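Long-range contact in ATP-dependent RNA helicase HrpB (Escherichia coli, PDB 6EUD), which hydrolyses ATP to ADP and phosphate as a DExH-box RNA helicase: residues A[54-59]-A[122-127]. Sequence-based numbering, arbitrary orientation.
Sequences IILLEP and LVILDE
I55 and L57 bond alternately to L122, I124 and D126 through four backbone hydrogen bonds, the pattern of parallel strands, and the segment axes run 12° apart with a closest approach of 4.6 Å. Strands 53-57 and 120-125 are neighbours in the largely parallel sheet of the P-loop NTPase-type helicase domain, and the second strand leads directly into the DEFH box. The bond from I124 N to I55 O is short, at 2.6 Å, and nearly linear. Beyond L57 the chains splay: CA atoms of L57 and L125 lie 5.1 Å apart, those of P59 and E127 6.9 Å.

Side chains alternate between the two faces. I54, L56, L122 and I124 share one: with CG anti to its backbone N (chi1 -179°), L56 sends CD1 to I124 CG2, 3.5 Å away, while I54 CG2 touches both L122 CD2 and I124 CD1. The other face carries I55, L57, V123 and L125; there L57 CD2 meets L125 CD2 at 3.9 Å, and helix 133-145 packs over L57, V123 and L125.

Past the strand ends acidic side chains gather. Outside the two segments, D126 OD1 is hydrogen-bonded to S37 OG, and E127 OE2 forms a salt bridge with K36 NZ, tying the motif to the predicted ATP-binding loop. P59 CD and CG meet the CB and CG of E127 at a slant, CD to CG 4.0 Å. The like-charged carboxylates of E58 and D126, planes 78° apart, approach closely through two acceptor oxygens: E58 OE2 stands 2.9 Å from D126 OD1.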
loop_
_atom_site.group_PDB
_atom_site.type_symbol
_atom_site.label_atom_id
_atom_site.label_comp_id
_atom_site.label_asym_id
_atom_site.label_seq_id
_atom_site.Cartn_x
_atom_site.Cartn_y
_atom_site.Cartn_z
ATOM N N ILE A 54 0.516 30.485 -15.926
ATOM C CA ILE A 54 1.364 29.301 -15.791
ATOM C C ILE A 54 1.446 28.884 -14.333
ATOM O O ILE A 54 1.720 29.714 -13.467
ATOM C CB ILE A 54 2.792 29.546 -16.301
ATOM C CG1 ILE A 54 2.776 30.065 -17.739
ATOM C CG2 ILE A 54 3.625 28.275 -16.175
ATOM C CD1 ILE A 54 4.149 30.452 -18.254
ATOM N N ILE A 55 1.207 27.605 -14.059
ATOM C CA ILE A 55 1.294 27.103 -12.692
ATOM C C ILE A 55 2.566 26.285 -12.501
ATOM O O ILE A 55 2.899 25.434 -13.337
ATOM C CB ILE A 55 0.090 26.234 -12.314
ATOM C CG1 ILE A 55 -1.230 26.910 -12.702
ATOM C CG2 ILE A 55 0.113 25.943 -10.824
ATOM C CD1 ILE A 55 -1.554 28.142 -11.901
ATOM N N LEU A 56 3.273 26.552 -11.403
ATOM C CA LEU A 56 4.516 25.856 -11.095
ATOM C C LEU A 56 4.420 25.127 -9.761
ATOM O O LEU A 56 4.526 25.755 -8.695
ATOM C CB LEU A 56 5.685 26.837 -11.068
ATOM C CG LEU A 56 7.063 26.247 -10.768
ATOM C CD1 LEU A 56 7.434 25.205 -11.813
ATOM C CD2 LEU A 56 8.105 27.342 -10.706
ATOM N N LEU A 57 4.220 23.804 -9.832
ATOM C CA LEU A 57 4.122 22.950 -8.642
ATOM C C LEU A 57 5.495 22.658 -8.072
ATOM O O LEU A 57 6.401 22.271 -8.806
ATOM C CB LEU A 57 3.415 21.626 -8.962
ATOM C CG LEU A 57 3.366 20.608 -7.806
ATOM C CD1 LEU A 57 2.546 21.153 -6.648
ATOM C CD2 LEU A 57 2.820 19.247 -8.244
ATOM N N GLU A 58 5.643 22.838 -6.761
ATOM C CA GLU A 58 6.880 22.492 -6.070
ATOM C C GLU A 58 6.580 21.471 -4.973
ATOM O O GLU A 58 5.531 21.531 -4.352
ATOM C CB GLU A 58 7.539 23.747 -5.494
ATOM C CG GLU A 58 7.947 24.780 -6.550
ATOM C CD GLU A 58 9.093 24.306 -7.435
ATOM O OE1 GLU A 58 9.885 23.462 -6.967
ATOM O OE2 GLU A 58 9.204 24.784 -8.590
ATOM N N PRO A 59 7.509 20.536 -4.727
ATOM C CA PRO A 59 7.237 19.389 -3.847
ATOM C C PRO A 59 7.046 19.769 -2.384
ATOM O O PRO A 59 6.230 19.156 -1.719
ATOM C CB PRO A 59 8.482 18.523 -4.008
ATOM C CG PRO A 59 9.576 19.516 -4.348
ATOM C CD PRO A 59 8.918 20.589 -5.164
ATOM N N LEU A 122 -0.467 26.764 -19.406
ATOM C CA LEU A 122 0.647 25.855 -19.183
ATOM C C LEU A 122 0.829 25.539 -17.709
ATOM O O LEU A 122 0.847 26.430 -16.863
ATOM C CB LEU A 122 1.938 26.439 -19.750
ATOM C CG LEU A 122 3.223 25.813 -19.204
ATOM C CD1 LEU A 122 3.384 24.356 -19.643
ATOM C CD2 LEU A 122 4.430 26.653 -19.605
ATOM N N VAL A 123 0.956 24.257 -17.406
ATOM C CA VAL A 123 1.281 23.839 -16.052
ATOM C C VAL A 123 2.658 23.173 -16.041
ATOM O O VAL A 123 2.976 22.372 -16.928
ATOM C CB VAL A 123 0.209 22.884 -15.478
ATOM C CG1 VAL A 123 0.526 22.538 -14.044
ATOM C CG2 VAL A 123 -1.176 23.531 -15.561
ATOM N N ILE A 124 3.474 23.531 -15.049
ATOM C CA ILE A 124 4.809 22.967 -14.892
ATOM C C ILE A 124 4.943 22.161 -13.597
ATOM O O ILE A 124 4.731 22.692 -12.504
ATOM C CB ILE A 124 5.880 24.064 -14.898
ATOM C CG1 ILE A 124 5.680 24.994 -16.099
ATOM C CG2 ILE A 124 7.277 23.444 -14.890
ATOM C CD1 ILE A 124 6.630 26.163 -16.122
ATOM N N LEU A 125 5.296 20.882 -13.736
ATOM C CA LEU A 125 5.519 19.996 -12.600
ATOM C C LEU A 125 7.013 19.861 -12.328
ATOM O O LEU A 125 7.719 19.129 -13.027
ATOM C CB LEU A 125 4.906 18.618 -12.853
ATOM C CG LEU A 125 3.423 18.561 -13.219
ATOM C CD1 LEU A 125 2.999 17.132 -13.451
ATOM C CD2 LEU A 125 2.597 19.189 -12.126
ATOM N N ASP A 126 7.489 20.559 -11.303
ATOM C CA ASP A 126 8.913 20.626 -11.039
ATOM C C ASP A 126 9.371 19.510 -10.095
ATOM O O ASP A 126 8.570 18.958 -9.353
ATOM C CB ASP A 126 9.267 22.006 -10.472
ATOM C CG ASP A 126 10.733 22.335 -10.617
ATOM O OD1 ASP A 126 11.238 23.132 -9.807
ATOM O OD2 ASP A 126 11.385 21.787 -11.535
ATOM N N GLU A 127 10.665 19.196 -10.141
ATOM C CA GLU A 127 11.268 18.128 -9.343
ATOM C C GLU A 127 10.479 16.829 -9.473
ATOM O O GLU A 127 10.238 16.140 -8.490
ATOM C CB GLU A 127 11.378 18.550 -7.876
ATOM C CG GLU A 127 11.951 19.953 -7.690
ATOM C CD GLU A 127 13.377 20.104 -8.220
ATOM O OE1 GLU A 127 14.163 19.137 -8.133
ATOM O OE2 GLU A 127 13.715 21.194 -8.731
#